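Local coordinates for protein fatty Acyl-Adenylate Ligase (Escherichia coli, PDB 3PBK) that is a fatty acyl-adenylate ligase, a member of the AMP-binding enzyme family (ANL clan), at residues 295-300 with 324-328; 122-126 with 180-184; 473-477 with 489-493. All coordinates share one frame; numbering follows the deposited sequence.

In the fold
The three contacts share no helix or strand and never touch. Contact 1, with its centre about 25 Å from the centre of the chain, joins two loops that lead into neighbouring parallel strands of the large mixed sheet; its apolar side is buried while Asn326 and Ser298 reach the surface. Contact 2, nearer the middle at about 16 Å, sets helix 112-126 against the end of strand 177-181, where a tyrosine ring packs against the helix. In contact 3 all five touching residues are buried, and helix 472-479 meets strand 490-494. Aromatic and apolar packing dominates contacts 1 and 2, whereas a carboxylate gripping a backbone amide defines contact 3.

Contact 1. Residues 295-300 with 324-328; sequences LDLSCW and QVNFD
The Schellman motif that ends helix 312-322 belongs to this contact: Asn326, its C-prime residue with positive phi, and the flanking Val325 and Phe327 lie against loop 295-300, whose residues 297-300 form a type I beta turn. Leu297 N donates to Val325 O at 2.9 Å, with an N-H...O angle of 134°. Apolar branches fill in beside this bond. Val325 CG1 reaches Leu295 CB at 3.8 Å, and Val325 CG2 lies 3.9 Å from Leu297 CD2, the two side chains running alongside each other. Farther on, the Phe327 ring turns its edge to one face of the Trp300 six-membered ring, planes 64° apart and centroids 5.3 Å apart, an offset edge-to-face pair. The Phe327 ring gets there because its CG stands anti to the backbone N (chi1 177°). Phe318 and Phe332 also meet Phe327 edge-to-face, and Trp261 does the same to Trp300. On the outer side, Asp296 OD1 approaches Asn326 CB at 3.6 Å, where polar side chains suit a surface turn. A single cross-loop hydrogen bond ties the backbones, and apolar branches and rings add to it, while Trp300 NE1 is met by a weak bond to Val302 O.

Contact 2. Residues 122-126 with 180-184; sequences LLASC and LQYTS
Tyr182 projects its ring from just beyond strand 177-181 onto the last turn of helix 112-126, and Leu122, Ser125 and Cys126 receive it. The dense part lies around the ring. A methyl of Leu122, CD2, lies over one face in a CH-pi contact, although its exact distance is doubtful. Cys126 comes from another direction: its SG is 4.7 Å from the centroid of the Tyr182 ring and 58° off the normal, an oblique sulfur-aromatic contact, with Tyr182 CE1 the nearest ring carbon at 3.7 Å. A thiol is small and polarisable, which suits a place beside an aromatic ring.

The strand runs straight into the serine- and threonine-rich loop that is a signature of AMP-binding enzymes. Thr183, next to Tyr182, lines the pocket of the bound 5'-O-[(S)-(dodecanoyloxy)(hydroxy)phosphoryl]adenosine, so the tyrosine ties the start of that loop to the helix. Strand 99-103 backs both elements: Leu122 rests on Leu103, while Cys126 and Tyr182 share Val101.

Packing is looser toward the partly exposed Ser125. Its OG lies at the edge of the Tyr182 ring, in the ring plane, and shares a hydrogen bond of 2.9 Å with Tyr182 OH, in which either hydroxyl could be the donor. A serine here gives the phenol a polar partner at the margin of an otherwise apolar patch. Thin, too, is the approach of Leu180, whose CD1 meets Cys126 CB at 3.9 Å and adds little area to the contact.

Contact 3. Residues 473-477 with 489-493; sequences QDIEY and DAIAF
Helix segment 473-477 and strand segment 490-493 run at 137° to each other, about midway between perpendicular and antiparallel, and their axes approach to 7.5 Å. Glu476 and Ala490 lie nearest, with CA atoms 5.6 Å apart. Such a close approach suits the alanines of the strand: Ala490 and Ala492 both direct CB toward the helix and take up little room, while Ile491 between them turns its bulk away. The strand is an outer one of its three-stranded sheet. Its Ile491 and Phe493 pair through their backbones with strand 500-505, leaving Ala492, in between, to direct its N-H away from strand 500-505, to the Glu476 carboxylate.

Glu476 supplies the acceptor. Its CG is anti to the carbonyl carbon (chi1 -66°), and the chain is extended beyond it, so that the carboxylate arrives alongside the strand. Ala492 N donates to Glu476 OE2 at 2.8 Å with an N-H...O angle of 146°, using the anti lone pair, the one facing away from OE1. On its way the side chain passes the Ala490 carbonyl, with Glu476 CG 3.4 Å from Ala490 O. The other oxygen, OE1, forms a salt bridge with Arg553, at the start of helix 553-564.

Ile475 adds an apolar flank: its CG2 reaches Ala492 CB at 4.3 Å, and the same side chain touches Ile525 and Phe529 of helix 511-529. A branched aliphatic residue suits this seam between a helix and a small strand residue. Leu502 of strand 500-505 touches Glu476 and both alanines.

With a strand amide on OE2 and Arg553 on OE1, a charge buried among apolar neighbours is probably kept ionised, and helix 472-479, the sheet edge and helix 553-564 are joined through a single side chain.

Contact 1. Residues 295-300 with 324-328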
loop_
_atom_site.group_PDB
_atom_site.type_symbol
_atom_site.label_atom_id
_atom_site.label_comp_id
_atom_site.label_asym_id
_atom_site.label_seq_id
_atom_site.Cartn_x
_atom_site.Cartn_y
_atom_site.Cartn_z
ATOM N N LEU A 295 11.620 20.733 14.483
ATOM C CA LEU A 295 10.472 20.651 13.588
ATOM C C LEU A 295 9.744 21.955 13.305
ATOM O O LEU A 295 9.300 22.660 14.209
ATOM C CB LEU A 295 9.477 19.604 14.090
ATOM C CG LEU A 295 10.082 18.223 14.309
ATOM C CD1 LEU A 295 8.974 17.213 14.489
ATOM C CD2 LEU A 295 10.985 17.854 13.146
ATOM N N ASP A 296 9.638 22.260 12.023
ATOM C CA ASP A 296 8.672 23.220 11.555
ATOM C C ASP A 296 7.957 22.547 10.413
ATOM O O ASP A 296 8.595 22.043 9.502
ATOM C CB ASP A 296 9.348 24.470 11.048
ATOM C CG ASP A 296 8.356 25.520 10.665
ATOM O OD1 ASP A 296 7.274 25.556 11.298
ATOM O OD2 ASP A 296 8.649 26.294 9.730
ATOM N N LEU A 297 6.635 22.526 10.455
ATOM C CA LEU A 297 5.881 21.696 9.529
ATOM C C LEU A 297 4.887 22.485 8.688
ATOM O O LEU A 297 4.009 21.908 8.055
ATOM C CB LEU A 297 5.174 20.574 10.296
ATOM C CG LEU A 297 5.811 19.185 10.238
ATOM C CD1 LEU A 297 7.306 19.266 10.012
ATOM C CD2 LEU A 297 5.478 18.395 11.483
ATOM N N SER A 298 5.040 23.803 8.674
ATOM C CA SER A 298 4.168 24.678 7.890
ATOM C C SER A 298 4.275 24.411 6.387
ATOM O O SER A 298 3.327 24.622 5.635
ATOM C CB SER A 298 4.501 26.138 8.197
ATOM O OG SER A 298 5.882 26.289 8.502
ATOM N N CYS A 299 5.442 23.935 5.975
ATOM C CA CYS A 299 5.731 23.604 4.589
ATOM C C CYS A 299 4.952 22.365 4.116
ATOM O O CYS A 299 4.729 22.164 2.909
ATOM C CB CYS A 299 7.228 23.335 4.454
ATOM S SG CYS A 299 7.784 21.892 5.435
ATOM N N TRP A 300 4.567 21.526 5.072
ATOM C CA TRP A 300 3.856 20.300 4.753
ATOM C C TRP A 300 2.472 20.658 4.242
ATOM O O TRP A 300 1.580 20.990 5.021
ATOM C CB TRP A 300 3.754 19.394 5.981
ATOM C CG TRP A 300 3.461 17.959 5.648
ATOM C CD1 TRP A 300 3.142 17.452 4.422
ATOM C CD2 TRP A 300 3.435 16.853 6.556
ATOM N NE1 TRP A 300 2.935 16.096 4.506
ATOM C CE2 TRP A 300 3.105 15.703 5.808
ATOM C CE3 TRP A 300 3.662 16.718 7.925
ATOM C CZ2 TRP A 300 2.999 14.436 6.387
ATOM C CZ3 TRP A 300 3.560 15.453 8.495
ATOM C CH2 TRP A 300 3.233 14.333 7.728
ATOM N N GLN A 324 1.886 22.234 17.818
ATOM C CA GLN A 324 2.978 23.044 18.379
ATOM C C GLN A 324 4.185 23.288 17.447
ATOM O O GLN A 324 4.924 24.257 17.624
ATOM C CB GLN A 324 3.446 22.473 19.721
ATOM C CG GLN A 324 3.871 21.016 19.659
ATOM C CD GLN A 324 4.123 20.414 21.037
ATOM O OE1 GLN A 324 4.897 20.952 21.831
ATOM N NE2 GLN A 324 3.472 19.287 21.321
ATOM N N VAL A 325 4.381 22.419 16.461
ATOM C CA VAL A 325 5.433 22.626 15.472
ATOM C C VAL A 325 4.841 22.980 14.116
ATOM O O VAL A 325 5.455 22.751 13.080
ATOM C CB VAL A 325 6.320 21.384 15.318
ATOM C CG1 VAL A 325 7.108 21.143 16.594
ATOM C CG2 VAL A 325 5.471 20.176 14.950
ATOM N N ASN A 326 3.628 23.515 14.139
ATOM C CA ASN A 326 2.973 24.061 12.947
ATOM C C ASN A 326 2.458 23.068 11.930
ATOM O O ASN A 326 2.474 23.355 10.738
ATOM C CB ASN A 326 3.862 25.077 12.233
ATOM C CG ASN A 326 4.065 26.311 13.043
ATOM O OD1 ASN A 326 4.848 26.310 13.997
ATOM N ND2 ASN A 326 3.347 27.380 12.695
ATOM N N PHE A 327 1.991 21.915 12.386
ATOM C CA PHE A 327 1.255 21.037 11.495
ATOM C C PHE A 327 -0.198 21.509 11.357
ATOM O O PHE A 327 -0.947 21.550 12.334
ATOM C CB PHE A 327 1.300 19.592 11.986
ATOM C CG PHE A 327 0.493 18.653 11.143
ATOM C CD1 PHE A 327 0.990 18.187 9.935
ATOM C CD2 PHE A 327 -0.773 18.253 11.545
ATOM C CE1 PHE A 327 0.244 17.330 9.151
ATOM C CE2 PHE A 327 -1.526 17.396 10.763
ATOM C CZ PHE A 327 -1.021 16.937 9.570
ATOM N N ASP A 328 -0.594 21.879 10.144
ATOM C CA ASP A 328 -1.982 22.241 9.889
ATOM C C ASP A 328 -2.797 20.973 9.630
ATOM O O ASP A 328 -2.511 20.222 8.701
ATOM C CB ASP A 328 -2.071 23.198 8.695
ATOM C CG ASP A 328 -3.494 23.686 8.430
ATOM O OD1 ASP A 328 -4.395 23.444 9.273
ATOM O OD2 ASP A 328 -3.710 24.320 7.372
#

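Contact 2. Residues 122-126 with 180-184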
loop_
_atom_site.group_PDB
_atom_site.type_symbol
_atom_site.label_atom_id
_atom_site.label_comp_id
_atom_site.label_asym_id
_atom_site.label_seq_id
_atom_site.Cartn_x
_atom_site.Cartn_y
_atom_site.Cartn_z
ATOM N N LEU A 122 6.079 -16.807 -6.809
ATOM C CA LEU A 122 6.148 -15.620 -7.634
ATOM C C LEU A 122 6.706 -16.005 -9.002
ATOM O O LEU A 122 6.204 -15.569 -10.040
ATOM C CB LEU A 122 7.042 -14.585 -6.957
ATOM C CG LEU A 122 7.275 -13.197 -7.582
ATOM C CD1 LEU A 122 7.787 -13.235 -9.037
ATOM C CD2 LEU A 122 6.038 -12.337 -7.463
ATOM N N LEU A 123 7.743 -16.839 -8.988
ATOM C CA LEU A 123 8.416 -17.273 -10.210
ATOM C C LEU A 123 7.536 -18.189 -11.056
ATOM O O LEU A 123 7.528 -18.102 -12.285
ATOM C CB LEU A 123 9.731 -17.971 -9.870
ATOM C CG LEU A 123 10.946 -17.062 -9.697
ATOM C CD1 LEU A 123 10.517 -15.645 -9.379
ATOM C CD2 LEU A 123 11.872 -17.601 -8.624
ATOM N N ALA A 124 6.794 -19.069 -10.399
ATOM C CA ALA A 124 5.907 -19.955 -11.128
ATOM C C ALA A 124 4.821 -19.149 -11.821
ATOM O O ALA A 124 4.341 -19.540 -12.881
ATOM C CB ALA A 124 5.296 -20.970 -10.201
ATOM N N SER A 125 4.451 -18.019 -11.219
ATOM C CA SER A 125 3.362 -17.188 -11.735
ATOM C C SER A 125 3.722 -16.334 -12.954
ATOM O O SER A 125 2.876 -16.118 -13.831
ATOM C CB SER A 125 2.782 -16.290 -10.643
ATOM O OG SER A 125 1.648 -15.592 -11.136
ATOM N N CYS A 126 4.959 -15.845 -13.016
ATOM C CA CYS A 126 5.334 -14.974 -14.130
ATOM C C CYS A 126 6.600 -15.369 -14.909
ATOM O O CYS A 126 6.973 -14.695 -15.861
ATOM C CB CYS A 126 5.379 -13.495 -13.694
ATOM S SG CYS A 126 6.538 -13.071 -12.356
ATOM N N LEU A 180 4.503 -5.708 -13.272
ATOM C CA LEU A 180 3.519 -6.544 -12.596
ATOM C C LEU A 180 3.569 -6.298 -11.104
ATOM O O LEU A 180 4.639 -6.259 -10.519
ATOM C CB LEU A 180 3.782 -8.022 -12.873
ATOM C CG LEU A 180 3.797 -8.476 -14.327
ATOM C CD1 LEU A 180 3.954 -9.986 -14.400
ATOM C CD2 LEU A 180 2.519 -8.034 -15.000
ATOM N N GLN A 181 2.406 -6.152 -10.486
ATOM C CA GLN A 181 2.339 -5.859 -9.067
ATOM C C GLN A 181 1.832 -7.056 -8.291
ATOM O O GLN A 181 0.665 -7.423 -8.412
ATOM C CB GLN A 181 1.426 -4.665 -8.819
ATOM C CG GLN A 181 1.254 -4.323 -7.353
ATOM C CD GLN A 181 2.558 -3.928 -6.688
ATOM O OE1 GLN A 181 2.999 -2.781 -6.777
ATOM N NE2 GLN A 181 3.175 -4.880 -6.001
ATOM N N TYR A 182 2.698 -7.652 -7.474
ATOM C CA TYR A 182 2.359 -8.920 -6.823
ATOM C C TYR A 182 1.830 -8.854 -5.390
ATOM O O TYR A 182 1.484 -9.884 -4.811
ATOM C CB TYR A 182 3.515 -9.913 -6.915
ATOM C CG TYR A 182 3.431 -10.773 -8.143
ATOM C CD1 TYR A 182 4.070 -10.402 -9.321
ATOM C CD2 TYR A 182 2.706 -11.953 -8.134
ATOM C CE1 TYR A 182 4.002 -11.188 -10.455
ATOM C CE2 TYR A 182 2.627 -12.748 -9.261
ATOM C CZ TYR A 182 3.277 -12.359 -10.424
ATOM O OH TYR A 182 3.202 -13.147 -11.554
ATOM N N THR A 183 1.746 -7.664 -4.815
ATOM C CA THR A 183 1.224 -7.574 -3.460
ATOM C C THR A 183 -0.156 -8.223 -3.357
ATOM O O THR A 183 -0.617 -8.545 -2.262
ATOM C CB THR A 183 1.153 -6.110 -2.940
ATOM O OG1 THR A 183 0.150 -5.364 -3.660
ATOM C CG2 THR A 183 2.529 -5.431 -3.036
ATOM N N SER A 184 -0.800 -8.437 -4.499
ATOM C CA SER A 184 -2.197 -8.876 -4.516
ATOM C C SER A 184 -2.458 -10.373 -4.254
ATOM O O SER A 184 -3.616 -10.789 -4.126
ATOM C CB SER A 184 -2.869 -8.439 -5.820
ATOM O OG SER A 184 -2.866 -7.030 -5.912
#

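Contact 3. Residues 473-477 with 489-493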
loop_
_atom_site.group_PDB
_atom_site.type_symbol
_atom_site.label_atom_id
_atom_site.label_comp_id
_atom_site.label_asym_id
_atom_site.label_seq_id
_atom_site.Cartn_x
_atom_site.Cartn_y
_atom_site.Cartn_z
ATOM N N GLN A 473 -12.506 -4.556 13.120
ATOM C CA GLN A 473 -11.776 -3.431 13.690
ATOM C C GLN A 473 -12.519 -2.717 14.821
ATOM O O GLN A 473 -11.891 -2.031 15.637
ATOM C CB GLN A 473 -11.403 -2.420 12.601
ATOM C CG GLN A 473 -12.591 -1.657 12.001
ATOM C CD GLN A 473 -12.983 -2.135 10.604
ATOM O OE1 GLN A 473 -12.998 -3.339 10.313
ATOM N NE2 GLN A 473 -13.308 -1.183 9.731
ATOM N N ASP A 474 -13.845 -2.854 14.856
ATOM C CA ASP A 474 -14.649 -2.283 15.935
ATOM C C ASP A 474 -14.421 -3.058 17.230
ATOM O O ASP A 474 -14.510 -2.500 18.325
ATOM C CB ASP A 474 -16.136 -2.310 15.589
ATOM C CG ASP A 474 -16.521 -1.253 14.576
ATOM O OD1 ASP A 474 -15.660 -0.403 14.253
ATOM O OD2 ASP A 474 -17.687 -1.273 14.099
ATOM N N ILE A 475 -14.144 -4.354 17.094
ATOM C CA ILE A 475 -13.857 -5.207 18.233
ATOM C C ILE A 475 -12.402 -5.056 18.629
ATOM O O ILE A 475 -12.097 -4.933 19.807
ATOM C CB ILE A 475 -14.170 -6.677 17.925
ATOM C CG1 ILE A 475 -15.679 -6.899 17.928
ATOM C CG2 ILE A 475 -13.500 -7.620 18.934
ATOM C CD1 ILE A 475 -16.074 -8.350 17.796
ATOM N N GLU A 476 -11.503 -5.054 17.648
ATOM C CA GLU A 476 -10.081 -4.897 17.930
ATOM C C GLU A 476 -9.807 -3.586 18.659
ATOM O O GLU A 476 -8.876 -3.492 19.464
ATOM C CB GLU A 476 -9.270 -4.956 16.648
ATOM C CG GLU A 476 -9.311 -6.300 15.978
ATOM C CD GLU A 476 -9.106 -6.205 14.474
ATOM O OE1 GLU A 476 -8.853 -5.081 13.977
ATOM O OE2 GLU A 476 -9.208 -7.253 13.792
ATOM N N TYR A 477 -10.620 -2.573 18.371
ATOM C CA TYR A 477 -10.482 -1.285 19.029
ATOM C C TYR A 477 -10.472 -1.448 20.539
ATOM O O TYR A 477 -9.621 -0.880 21.218
ATOM C CB TYR A 477 -11.616 -0.359 18.622
ATOM C CG TYR A 477 -11.593 1.010 19.276
ATOM C CD1 TYR A 477 -10.784 2.022 18.779
ATOM C CD2 TYR A 477 -12.396 1.292 20.363
ATOM C CE1 TYR A 477 -10.764 3.265 19.354
ATOM C CE2 TYR A 477 -12.384 2.533 20.942
ATOM C CZ TYR A 477 -11.566 3.520 20.435
ATOM O OH TYR A 477 -11.556 4.769 21.014
ATOM N N ASP A 489 -1.759 -5.062 16.618
ATOM C CA ASP A 489 -1.443 -6.124 17.560
ATOM C C ASP A 489 -2.621 -7.080 17.702
ATOM O O ASP A 489 -2.447 -8.242 18.044
ATOM C CB ASP A 489 -1.087 -5.534 18.927
ATOM C CG ASP A 489 0.329 -4.996 18.987
ATOM O OD1 ASP A 489 1.099 -5.191 18.012
ATOM O OD2 ASP A 489 0.670 -4.378 20.023
ATOM N N ALA A 490 -3.824 -6.584 17.440
ATOM C CA ALA A 490 -5.028 -7.382 17.646
ATOM C C ALA A 490 -5.749 -7.699 16.340
ATOM O O ALA A 490 -5.968 -6.811 15.517
ATOM C CB ALA A 490 -5.970 -6.683 18.621
ATOM N N ILE A 491 -6.100 -8.975 16.176
ATOM C CA ILE A 491 -6.823 -9.480 15.014
ATOM C C ILE A 491 -8.104 -10.181 15.447
ATOM O O ILE A 491 -8.081 -11.039 16.339
ATOM C CB ILE A 491 -6.020 -10.541 14.286
ATOM C CG1 ILE A 491 -4.647 -10.016 13.917
ATOM C CG2 ILE A 491 -6.759 -11.008 13.049
ATOM C CD1 ILE A 491 -3.679 -11.136 13.588
ATOM N N ALA A 492 -9.215 -9.832 14.805
ATOM C CA ALA A 492 -10.481 -10.482 15.087
ATOM C C ALA A 492 -11.037 -11.174 13.843
ATOM O O ALA A 492 -10.920 -10.677 12.728
ATOM C CB ALA A 492 -11.476 -9.486 15.651
ATOM N N PHE A 493 -11.622 -12.345 14.046
ATOM C CA PHE A 493 -12.288 -13.063 12.972
ATOM C C PHE A 493 -13.235 -14.097 13.562
ATOM O O PHE A 493 -13.200 -14.376 14.765
ATOM C CB PHE A 493 -11.273 -13.722 12.043
ATOM C CG PHE A 493 -10.373 -14.701 12.731
ATOM C CD1 PHE A 493 -9.176 -14.289 13.291
ATOM C CD2 PHE A 493 -10.720 -16.038 12.816
ATOM C CE1 PHE A 493 -8.345 -15.194 13.922
ATOM C CE2 PHE A 493 -9.899 -16.941 13.448
ATOM C CZ PHE A 493 -8.709 -16.519 14.002
#